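Redox-sensing transcriptional repressor rex (Thermoanaerobacter ethanolicus, PDB 3WG9) probably represses transcription in response to the cellular NADH/NAD(+) balance, as a homodimer pairing a winged-helix DNA-binding domain with a Rossmann-fold domain. Local coordinates at residues Asn28-Ile33 / Tyr66-Leu71; Tyr85-Ile90 / Ile147-Leu152; Pro16-Tyr21 / Glu40-Thr45. One frame throughout, in Å; residues are numbered along the deposited sequence.

In the fold
Contacts 1 and 3 belong to the winged-helix domain, contact 2 to the Rossmann domain, and in the chain both of the former close before contact 2 opens. The segments of contacts 1 and 3 alternate in sequence; their centres lie about 14 Å apart, and they touch where Ile-33 CD1 packs 3.5 Å from Tyr-21 CE2. Contact 2 stands apart, its centre about 33 Å from that of contact 1 and about 28 Å from that of contact 3. Side chain to side chain, Ile-151 is about 4 Å from Phe-177 and Ile-90 about 4 Å from Thr-162, both NADH-binding residues, though no dinucleotide is bound to this chain. Contacts 2 and 3 both reach the second subunit.

Contact 1: residues Asn28-Ile33 / Tyr66-Leu71; sequences NDVKRI and YNVEEL
Val-68 lays its CG2 methyl against the backbone of Val-30, 3.1 Å from Val-30 O, beside the small antiparallel sheet of the winged-helix domain. Strand 32-33 pairs there with strand 66-67: Ile-33 and Tyr-66 form the hydrogen-bonded pair, in which Ile-33 N donates to Tyr-66 O, and Tyr-66 N donates to Ile-33 O at 2.8 Å. Arg-32 and Asn-67 form the non-hydrogen-bonded pair. Beyond it Val-68 N gives a nearly straight bond to Lys-31 O (3.0 Å, 170°); a water also donates to this oxygen, and accepts from Glu-69 N.

On the face of Ile-33 and Tyr-66, Ile-33 CG1 is anti to the backbone N (chi1 -180°), which puts CG2 between that N and the carbonyl carbon, near Tyr-66 CB and 4.1 Å from Val-68 CG2. Leu-25 and Leu-38 from helices 9-27 and 35-42 also pack on Ile-33. On the face of Arg-32 and Asn-67, the Arg-32 chain bends at chi3 (86°), and the guanidinium lies over the opposing backbone, with Tyr-66 C 3.8 Å beneath its centre. Asn-67 serves as N-cap of helix 68-78: its OD1 accepts from Glu-70 N at 2.9 Å, in the plane of the amide carbonyl.

Contact 2: residues Tyr85-Ile90 / Ile147-Leu152; sequences YNTIII and IDIGIL
This is a parallel strand pairing in the middle of the six-stranded Rossmann sheet, where strand 85-90 runs beside strand 149-152 with axes 4.7 Å apart and inclined at 23°. The ladder alternates as parallel pairing requires: Ile-88 N donates to Ile-149 O, Ile-88 O accepts from Ile-151 N at 2.9 Å, and Ile-90 N reaches Ile-151 O at 2.8 Å. At the start of the ladder Asn-86 O is gripped twice, by Ile-149 N and by Asp-148 N (2.9 Å). With CG anti to the carbonyl carbon (chi1 -62°), the Asp-148 carboxylate takes Asn-86 N on the anti side of OD2 at 3.1 Å. An alanine in place of Asp-148 would probably leave Asn-86 N without this acceptor and make the start of the pairing less firmly fixed.

One face carries Thr-87, Ile-89, Ile-149 and Ile-151. Thr-87 and Ile-149 lie side by side, Thr-87 CG2 3.9 Å from Ile-149 CB, and Ile-89 CG1 meets Ile-151 CD1; Leu-206 of the second subunit packs on Ile-149. The opposite face carries Ile-88, Ile-90 and Leu-152; Ile-88 CG2 meets Ile-147 CD1 at 3.8 Å, the side chains crossing at about a right angle, with Phe-141 of helix 138-144 against both. Strand 85-90 leads directly into Gly-91, followed by Gly-93 and by Gly-96 in helix 94-102, consistent with the GxGxxG dinucleotide-binding turn of a Rossmann fold.

Contact 3: residues Pro16-Tyr21 / Glu40-Thr45; sequences PRYHRY and EKMGVT
Met-42 O is gripped by both terminal nitrogens of Arg-17: NH2 makes the firmer bond at 2.8 Å (155°), NH1 a weak one at 3.2 Å. The oxygen lies in the guanidinium plane, at its edge, while Met-42 CE sits over one face, 3.2 Å above its centre. The Met-42 chain bends at chi2 and again at chi3 (-42°), and the second bend sets CE over the arginine whose NH groups hold the carbonyl of the same residue.

The same thioether meets Tyr-18 in a Met-aromatic contact, SD lying at the ring edge 5.2 Å from the centroid, with Met-42 CE 3.5 Å from Tyr-18 CD1. Tyr-18 OH touches Val-44 CG1 at 3.6 Å and hydrogen-bonds to Asp-52. Next to this, Lys-41 lays its aliphatic chain across Tyr-21 in a CH-pi contact: CG stands 3.4 Å from the ring centroid, almost on the normal, and Lys-41 CD reaches Tyr-21 CE1.

These side chains join helix 9-27 to the end of helix 35-42 within the predicted helix-turn-helix region. Ile-49 of helix 46-54 packs on Tyr-18 and Val-44, Leu-75 of helix 68-78 also touches Tyr-18, and Asp-197 of the second subunit packs on Arg-17.

Contact 1: residues Asn28-Ile33 / Tyr66-Leu71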
loop_
_atom_site.group_PDB
_atom_site.type_symbol
_atom_site.label_atom_id
_atom_site.label_comp_id
_atom_site.label_asym_id
_atom_site.label_seq_id
_atom_site.Cartn_x
_atom_site.Cartn_y
_atom_site.Cartn_z
ATOM N N ASN B 28 -1.291 -22.214 8.929
ATOM C CA ASN B 28 -0.751 -22.874 10.137
ATOM C C ASN B 28 -1.728 -23.862 10.755
ATOM O O ASN B 28 -1.555 -24.297 11.894
ATOM C CB ASN B 28 -0.378 -21.842 11.209
ATOM C CG ASN B 28 0.648 -20.843 10.737
ATOM O OD1 ASN B 28 1.174 -20.959 9.645
ATOM N ND2 ASN B 28 0.953 -19.856 11.571
ATOM N N ASP B 29 -2.776 -24.179 10.012
ATOM C CA ASP B 29 -3.847 -25.031 10.500
ATOM C C ASP B 29 -4.381 -24.709 11.889
ATOM O O ASP B 29 -4.749 -25.617 12.636
ATOM C CB ASP B 29 -3.455 -26.507 10.403
ATOM C CG ASP B 29 -3.865 -27.122 9.073
ATOM O OD1 ASP B 29 -5.092 -27.222 8.823
ATOM O OD2 ASP B 29 -2.969 -27.512 8.288
ATOM N N VAL B 30 -4.443 -23.424 12.233
ATOM C CA VAL B 30 -5.182 -22.986 13.424
ATOM C C VAL B 30 -6.684 -23.109 13.145
ATOM O O VAL B 30 -7.212 -22.450 12.235
ATOM C CB VAL B 30 -4.841 -21.526 13.790
ATOM C CG1 VAL B 30 -5.561 -21.087 15.088
ATOM C CG2 VAL B 30 -3.310 -21.346 13.883
ATOM N N LYS B 31 -7.370 -23.932 13.932
ATOM C CA LYS B 31 -8.768 -24.251 13.671
ATOM C C LYS B 31 -9.732 -23.108 14.034
ATOM O O LYS B 31 -10.716 -22.874 13.324
ATOM C CB LYS B 31 -9.200 -25.549 14.400
ATOM C CG LYS B 31 -9.184 -26.802 13.503
ATOM C CD LYS B 31 -8.114 -26.720 12.410
ATOM C CE LYS B 31 -8.278 -27.804 11.317
ATOM N NZ LYS B 31 -7.803 -29.172 11.676
ATOM N N ARG B 32 -9.473 -22.442 15.154
ATOM C CA ARG B 32 -10.427 -21.488 15.686
ATOM C C ARG B 32 -9.682 -20.251 16.152
ATOM O O ARG B 32 -8.515 -20.339 16.522
ATOM C CB ARG B 32 -11.181 -22.082 16.873
ATOM C CG ARG B 32 -12.369 -22.966 16.511
ATOM C CD ARG B 32 -13.340 -23.106 17.702
ATOM N NE ARG B 32 -14.340 -22.029 17.786
ATOM C CZ ARG B 32 -15.359 -21.898 16.935
ATOM N NH1 ARG B 32 -15.518 -22.752 15.923
ATOM N NH2 ARG B 32 -16.228 -20.913 17.095
ATOM N N ILE B 33 -10.354 -19.107 16.171
ATOM C CA ILE B 33 -9.748 -17.930 16.770
ATOM C C ILE B 33 -10.805 -17.194 17.558
ATOM O O ILE B 33 -11.917 -17.007 17.083
ATOM C CB ILE B 33 -9.082 -16.978 15.705
ATOM C CG1 ILE B 33 -8.463 -15.764 16.407
ATOM C CG2 ILE B 33 -10.082 -16.571 14.661
ATOM C CD1 ILE B 33 -7.432 -15.031 15.570
ATOM N N TYR B 66 -14.464 -17.728 16.240
ATOM C CA TYR B 66 -14.716 -18.025 14.850
ATOM C C TYR B 66 -13.981 -19.285 14.423
ATOM O O TYR B 66 -12.831 -19.507 14.804
ATOM C CB TYR B 66 -14.184 -16.848 13.999
ATOM C CG TYR B 66 -14.851 -15.515 14.308
ATOM C CD1 TYR B 66 -16.084 -15.199 13.756
ATOM C CD2 TYR B 66 -14.261 -14.601 15.186
ATOM C CE1 TYR B 66 -16.679 -13.991 14.036
ATOM C CE2 TYR B 66 -14.849 -13.369 15.439
ATOM C CZ TYR B 66 -16.069 -13.100 14.881
ATOM O OH TYR B 66 -16.727 -11.935 15.204
ATOM N N ASN B 67 -14.604 -20.037 13.541
ATOM C CA ASN B 67 -13.891 -21.037 12.772
ATOM C C ASN B 67 -13.070 -20.316 11.683
ATOM O O ASN B 67 -13.602 -19.513 10.904
ATOM C CB ASN B 67 -14.890 -22.022 12.125
ATOM C CG ASN B 67 -14.202 -23.097 11.329
ATOM O OD1 ASN B 67 -13.934 -22.923 10.149
ATOM N ND2 ASN B 67 -13.904 -24.238 11.973
ATOM N N VAL B 68 -11.772 -20.579 11.680
ATOM C CA VAL B 68 -10.839 -19.908 10.791
ATOM C C VAL B 68 -11.194 -20.155 9.342
ATOM O O VAL B 68 -11.307 -19.209 8.560
ATOM C CB VAL B 68 -9.408 -20.374 11.077
ATOM C CG1 VAL B 68 -8.458 -19.960 9.956
ATOM C CG2 VAL B 68 -8.943 -19.858 12.417
ATOM N N GLU B 69 -11.371 -21.423 8.963
ATOM C CA GLU B 69 -11.546 -21.744 7.556
ATOM C C GLU B 69 -12.843 -21.135 7.037
ATOM O O GLU B 69 -12.914 -20.690 5.890
ATOM C CB GLU B 69 -11.539 -23.261 7.311
ATOM C CG GLU B 69 -11.622 -23.662 5.825
ATOM C CD GLU B 69 -11.596 -25.188 5.661
ATOM O OE1 GLU B 69 -10.700 -25.827 6.269
ATOM O OE2 GLU B 69 -12.503 -25.766 5.000
ATOM N N GLU B 70 -13.889 -21.142 7.861
ATOM C CA GLU B 70 -15.191 -20.651 7.394
ATOM C C GLU B 70 -15.200 -19.122 7.317
ATOM O O GLU B 70 -15.836 -18.548 6.431
ATOM C CB GLU B 70 -16.321 -21.116 8.327
ATOM C CG GLU B 70 -16.493 -22.626 8.291
ATOM C CD GLU B 70 -17.771 -23.122 8.981
ATOM O OE1 GLU B 70 -18.148 -22.548 10.027
ATOM O OE2 GLU B 70 -18.386 -24.093 8.456
ATOM N N LEU B 71 -14.555 -18.481 8.283
ATOM C CA LEU B 71 -14.494 -17.019 8.269
ATOM C C LEU B 71 -13.652 -16.625 7.060
ATOM O O LEU B 71 -14.043 -15.735 6.264
ATOM C CB LEU B 71 -13.985 -16.446 9.587
ATOM C CG LEU B 71 -13.729 -14.931 9.686
ATOM C CD1 LEU B 71 -14.910 -14.135 9.139
ATOM C CD2 LEU B 71 -13.310 -14.499 11.063
HETATM O O HOH W 1 -10.564 -23.779 10.766
HETATM O O HOH W 2 -15.225 -25.046 14.808
#

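Contact 2: residues Tyr85-Ile90 / Ile147-Leu152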
loop_
_atom_site.group_PDB
_atom_site.type_symbol
_atom_site.label_atom_id
_atom_site.label_comp_id
_atom_site.label_asym_id
_atom_site.label_seq_id
_atom_site.Cartn_x
_atom_site.Cartn_y
_atom_site.Cartn_z
ATOM N N TYR B 85 -11.044 -11.201 -12.803
ATOM C CA TYR B 85 -11.084 -9.824 -13.280
ATOM C C TYR B 85 -9.981 -9.749 -14.350
ATOM O O TYR B 85 -8.851 -10.202 -14.137
ATOM C CB TYR B 85 -10.757 -8.826 -12.123
ATOM C CG TYR B 85 -11.727 -8.953 -10.977
ATOM C CD1 TYR B 85 -12.968 -8.312 -11.017
ATOM C CD2 TYR B 85 -11.449 -9.806 -9.912
ATOM C CE1 TYR B 85 -13.920 -8.516 -9.998
ATOM C CE2 TYR B 85 -12.394 -10.032 -8.880
ATOM C CZ TYR B 85 -13.633 -9.390 -8.952
ATOM O OH TYR B 85 -14.562 -9.590 -7.944
ATOM N N ASN B 86 -10.328 -9.194 -15.493
ATOM C CA ASN B 86 -9.342 -8.969 -16.561
ATOM C C ASN B 86 -8.662 -7.614 -16.327
ATOM O O ASN B 86 -9.354 -6.618 -16.169
ATOM C CB ASN B 86 -10.070 -8.954 -17.886
ATOM C CG ASN B 86 -10.673 -10.337 -18.235
ATOM O OD1 ASN B 86 -10.228 -11.357 -17.697
ATOM N ND2 ASN B 86 -11.717 -10.341 -19.063
ATOM N N THR B 87 -7.334 -7.623 -16.304
ATOM C CA THR B 87 -6.516 -6.462 -16.052
ATOM C C THR B 87 -5.610 -6.157 -17.228
ATOM O O THR B 87 -5.229 -7.044 -18.010
ATOM C CB THR B 87 -5.659 -6.677 -14.777
ATOM O OG1 THR B 87 -4.668 -7.691 -15.026
ATOM C CG2 THR B 87 -6.593 -7.091 -13.604
ATOM N N ILE B 88 -5.216 -4.907 -17.331
ATOM C CA ILE B 88 -4.108 -4.514 -18.151
ATOM C C ILE B 88 -3.234 -3.634 -17.309
ATOM O O ILE B 88 -3.700 -3.021 -16.358
ATOM C CB ILE B 88 -4.549 -3.715 -19.398
ATOM C CG1 ILE B 88 -5.343 -2.448 -19.033
ATOM C CG2 ILE B 88 -5.408 -4.594 -20.309
ATOM C CD1 ILE B 88 -5.867 -1.651 -20.259
ATOM N N ILE B 89 -1.962 -3.557 -17.672
ATOM C CA ILE B 89 -1.041 -2.619 -17.014
ATOM C C ILE B 89 -0.608 -1.639 -18.048
ATOM O O ILE B 89 -0.223 -2.048 -19.179
ATOM C CB ILE B 89 0.187 -3.443 -16.514
ATOM C CG1 ILE B 89 -0.286 -4.295 -15.342
ATOM C CG2 ILE B 89 1.345 -2.542 -16.050
ATOM C CD1 ILE B 89 0.796 -5.235 -14.752
ATOM N N ILE B 90 -0.613 -0.358 -17.676
ATOM C CA ILE B 90 -0.096 0.700 -18.510
ATOM C C ILE B 90 1.278 1.114 -17.916
ATOM O O ILE B 90 1.379 1.532 -16.732
ATOM C CB ILE B 90 -0.979 1.949 -18.540
ATOM C CG1 ILE B 90 -2.480 1.636 -18.731
ATOM C CG2 ILE B 90 -0.419 2.955 -19.615
ATOM C CD1 ILE B 90 -2.727 0.771 -19.950
ATOM N N ILE B 147 -11.936 -5.683 -20.549
ATOM C CA ILE B 147 -11.036 -5.331 -19.422
ATOM C C ILE B 147 -11.787 -4.605 -18.311
ATOM O O ILE B 147 -12.445 -3.592 -18.556
ATOM C CB ILE B 147 -9.875 -4.469 -19.911
ATOM C CG1 ILE B 147 -9.162 -5.171 -21.063
ATOM C CG2 ILE B 147 -8.891 -4.145 -18.727
ATOM C CD1 ILE B 147 -8.595 -6.545 -20.691
ATOM N N ASP B 148 -11.586 -5.078 -17.089
ATOM C CA ASP B 148 -12.204 -4.518 -15.923
ATOM C C ASP B 148 -11.301 -3.481 -15.267
ATOM O O ASP B 148 -11.816 -2.466 -14.848
ATOM C CB ASP B 148 -12.502 -5.636 -14.926
ATOM C CG ASP B 148 -13.500 -6.673 -15.500
ATOM O OD1 ASP B 148 -14.564 -6.228 -15.971
ATOM O OD2 ASP B 148 -13.135 -7.869 -15.632
ATOM N N ILE B 149 -10.009 -3.782 -15.082
ATOM C CA ILE B 149 -9.142 -2.968 -14.199
ATOM C C ILE B 149 -7.945 -2.469 -15.019
ATOM O O ILE B 149 -7.341 -3.270 -15.729
ATOM C CB ILE B 149 -8.628 -3.764 -12.992
ATOM C CG1 ILE B 149 -9.791 -4.316 -12.132
ATOM C CG2 ILE B 149 -7.641 -2.881 -12.156
ATOM C CD1 ILE B 149 -9.311 -5.379 -11.061
ATOM N N GLY B 150 -7.727 -1.155 -15.078
ATOM C CA GLY B 150 -6.492 -0.618 -15.723
ATOM C C GLY B 150 -5.537 -0.252 -14.569
ATOM O O GLY B 150 -5.891 0.454 -13.610
ATOM N N ILE B 151 -4.333 -0.795 -14.595
ATOM C CA ILE B 151 -3.357 -0.482 -13.539
ATOM C C ILE B 151 -2.353 0.502 -14.098
ATOM O O ILE B 151 -1.777 0.224 -15.181
ATOM C CB ILE B 151 -2.634 -1.767 -13.160
ATOM C CG1 ILE B 151 -3.680 -2.816 -12.755
ATOM C CG2 ILE B 151 -1.498 -1.486 -12.071
ATOM C CD1 ILE B 151 -3.126 -4.240 -12.498
ATOM N N LEU B 152 -2.158 1.647 -13.428
ATOM C CA LEU B 152 -1.360 2.724 -13.976
ATOM C C LEU B 152 0.018 2.708 -13.352
ATOM O O LEU B 152 0.135 2.872 -12.114
ATOM C CB LEU B 152 -1.989 4.126 -13.781
ATOM C CG LEU B 152 -3.355 4.477 -14.373
ATOM C CD1 LEU B 152 -3.680 5.944 -13.976
ATOM C CD2 LEU B 152 -3.378 4.328 -15.902
#

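Contact 3: residues Pro16-Tyr21 / Glu40-Thr45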
loop_
_atom_site.group_PDB
_atom_site.type_symbol
_atom_site.label_atom_id
_atom_site.label_comp_id
_atom_site.label_asym_id
_atom_site.label_seq_id
_atom_site.Cartn_x
_atom_site.Cartn_y
_atom_site.Cartn_z
ATOM N N PRO B 16 -9.844 -6.673 3.881
ATOM C CA PRO B 16 -8.646 -7.415 3.457
ATOM C C PRO B 16 -7.663 -7.711 4.591
ATOM O O PRO B 16 -6.968 -8.715 4.500
ATOM C CB PRO B 16 -8.016 -6.533 2.355
ATOM C CG PRO B 16 -9.214 -5.610 1.933
ATOM C CD PRO B 16 -9.942 -5.367 3.224
ATOM N N ARG B 17 -7.563 -6.828 5.575
ATOM C CA ARG B 17 -6.724 -7.109 6.751
ATOM C C ARG B 17 -7.259 -8.352 7.483
ATOM O O ARG B 17 -6.490 -9.271 7.810
ATOM C CB ARG B 17 -6.681 -5.917 7.698
ATOM C CG ARG B 17 -6.186 -4.594 7.061
ATOM C CD ARG B 17 -6.144 -3.483 8.135
ATOM N NE ARG B 17 -5.318 -3.915 9.266
ATOM C CZ ARG B 17 -5.643 -3.738 10.551
ATOM N NH1 ARG B 17 -6.780 -3.146 10.888
ATOM N NH2 ARG B 17 -4.807 -4.130 11.497
ATOM N N TYR B 18 -8.590 -8.483 7.646
ATOM C CA TYR B 18 -9.053 -9.734 8.293
ATOM C C TYR B 18 -8.704 -10.944 7.445
ATOM O O TYR B 18 -8.229 -11.975 7.962
ATOM C CB TYR B 18 -10.560 -9.703 8.497
ATOM C CG TYR B 18 -11.081 -8.507 9.266
ATOM C CD1 TYR B 18 -10.360 -7.921 10.304
ATOM C CD2 TYR B 18 -12.342 -8.014 8.992
ATOM C CE1 TYR B 18 -10.875 -6.844 11.030
ATOM C CE2 TYR B 18 -12.879 -6.979 9.733
ATOM C CZ TYR B 18 -12.146 -6.378 10.737
ATOM O OH TYR B 18 -12.720 -5.301 11.390
ATOM N N HIS B 19 -8.909 -10.839 6.125
ATOM C CA HIS B 19 -8.696 -11.975 5.200
ATOM C C HIS B 19 -7.214 -12.424 5.263
ATOM O O HIS B 19 -6.872 -13.609 5.324
ATOM C CB HIS B 19 -9.023 -11.458 3.776
ATOM C CG HIS B 19 -8.956 -12.498 2.709
ATOM N ND1 HIS B 19 -7.844 -12.678 1.904
ATOM C CD2 HIS B 19 -9.866 -13.416 2.306
ATOM C CE1 HIS B 19 -8.079 -13.653 1.043
ATOM N NE2 HIS B 19 -9.298 -14.122 1.268
ATOM N N ARG B 20 -6.309 -11.470 5.222
ATOM C CA ARG B 20 -4.867 -11.774 5.212
ATOM C C ARG B 20 -4.397 -12.446 6.533
ATOM O O ARG B 20 -3.562 -13.340 6.539
ATOM C CB ARG B 20 -4.114 -10.427 5.037
ATOM C CG ARG B 20 -2.562 -10.537 4.845
ATOM C CD ARG B 20 -1.938 -9.241 4.234
ATOM N NE ARG B 20 -2.471 -8.002 4.785
ATOM C CZ ARG B 20 -2.114 -7.466 5.956
ATOM N NH1 ARG B 20 -1.240 -8.104 6.717
ATOM N NH2 ARG B 20 -2.636 -6.309 6.407
ATOM N N TYR B 21 -4.910 -11.985 7.660
ATOM C CA TYR B 21 -4.576 -12.579 8.941
ATOM C C TYR B 21 -5.133 -14.014 9.090
ATOM O O TYR B 21 -4.377 -14.899 9.503
ATOM C CB TYR B 21 -4.975 -11.697 10.123
ATOM C CG TYR B 21 -4.625 -12.313 11.456
ATOM C CD1 TYR B 21 -3.313 -12.712 11.727
ATOM C CD2 TYR B 21 -5.588 -12.512 12.440
ATOM C CE1 TYR B 21 -2.955 -13.301 12.920
ATOM C CE2 TYR B 21 -5.232 -13.103 13.671
ATOM C CZ TYR B 21 -3.909 -13.490 13.896
ATOM O OH TYR B 21 -3.507 -14.063 15.085
ATOM N N GLU B 40 -7.284 -8.239 19.287
ATOM C CA GLU B 40 -5.923 -7.847 19.703
ATOM C C GLU B 40 -4.989 -7.778 18.493
ATOM O O GLU B 40 -4.264 -6.827 18.334
ATOM C CB GLU B 40 -5.369 -8.780 20.773
ATOM C CG GLU B 40 -5.998 -8.451 22.125
ATOM C CD GLU B 40 -5.682 -9.456 23.242
ATOM O OE1 GLU B 40 -6.115 -9.183 24.390
ATOM O OE2 GLU B 40 -5.051 -10.517 22.985
ATOM N N LYS B 41 -5.079 -8.755 17.608
ATOM C CA LYS B 41 -4.236 -8.781 16.423
ATOM C C LYS B 41 -4.536 -7.612 15.467
ATOM O O LYS B 41 -3.626 -6.963 14.960
ATOM C CB LYS B 41 -4.378 -10.108 15.698
ATOM C CG LYS B 41 -3.533 -10.142 14.431
ATOM C CD LYS B 41 -2.027 -10.483 14.670
ATOM C CE LYS B 41 -1.213 -9.995 13.432
ATOM N NZ LYS B 41 0.051 -10.756 13.184
ATOM N N MET B 42 -5.817 -7.313 15.258
ATOM C CA MET B 42 -6.216 -6.311 14.287
ATOM C C MET B 42 -6.176 -4.881 14.773
ATOM O O MET B 42 -6.212 -3.961 13.956
ATOM C CB MET B 42 -7.638 -6.638 13.804
ATOM C CG MET B 42 -7.684 -8.009 13.166
ATOM S SD MET B 42 -6.729 -8.078 11.587
ATOM C CE MET B 42 -7.228 -6.529 10.927
ATOM N N GLY B 43 -6.164 -4.675 16.088
ATOM C CA GLY B 43 -6.227 -3.323 16.590
ATOM C C GLY B 43 -7.620 -2.750 16.348
ATOM O O GLY B 43 -7.774 -1.540 16.198
ATOM N N VAL B 44 -8.631 -3.624 16.286
ATOM C CA VAL B 44 -10.027 -3.218 16.042
ATOM C C VAL B 44 -10.855 -3.875 17.206
ATOM O O VAL B 44 -10.649 -5.029 17.497
ATOM C CB VAL B 44 -10.503 -3.770 14.642
ATOM C CG1 VAL B 44 -11.922 -3.407 14.387
ATOM C CG2 VAL B 44 -9.625 -3.206 13.460
ATOM N N THR B 45 -11.768 -3.161 17.861
ATOM C CA THR B 45 -12.534 -3.802 18.945
ATOM C C THR B 45 -13.283 -5.052 18.477
ATOM O O THR B 45 -13.720 -5.133 17.310
ATOM C CB THR B 45 -13.526 -2.844 19.549
ATOM O OG1 THR B 45 -14.520 -2.499 18.566
ATOM C CG2 THR B 45 -12.806 -1.595 20.128
#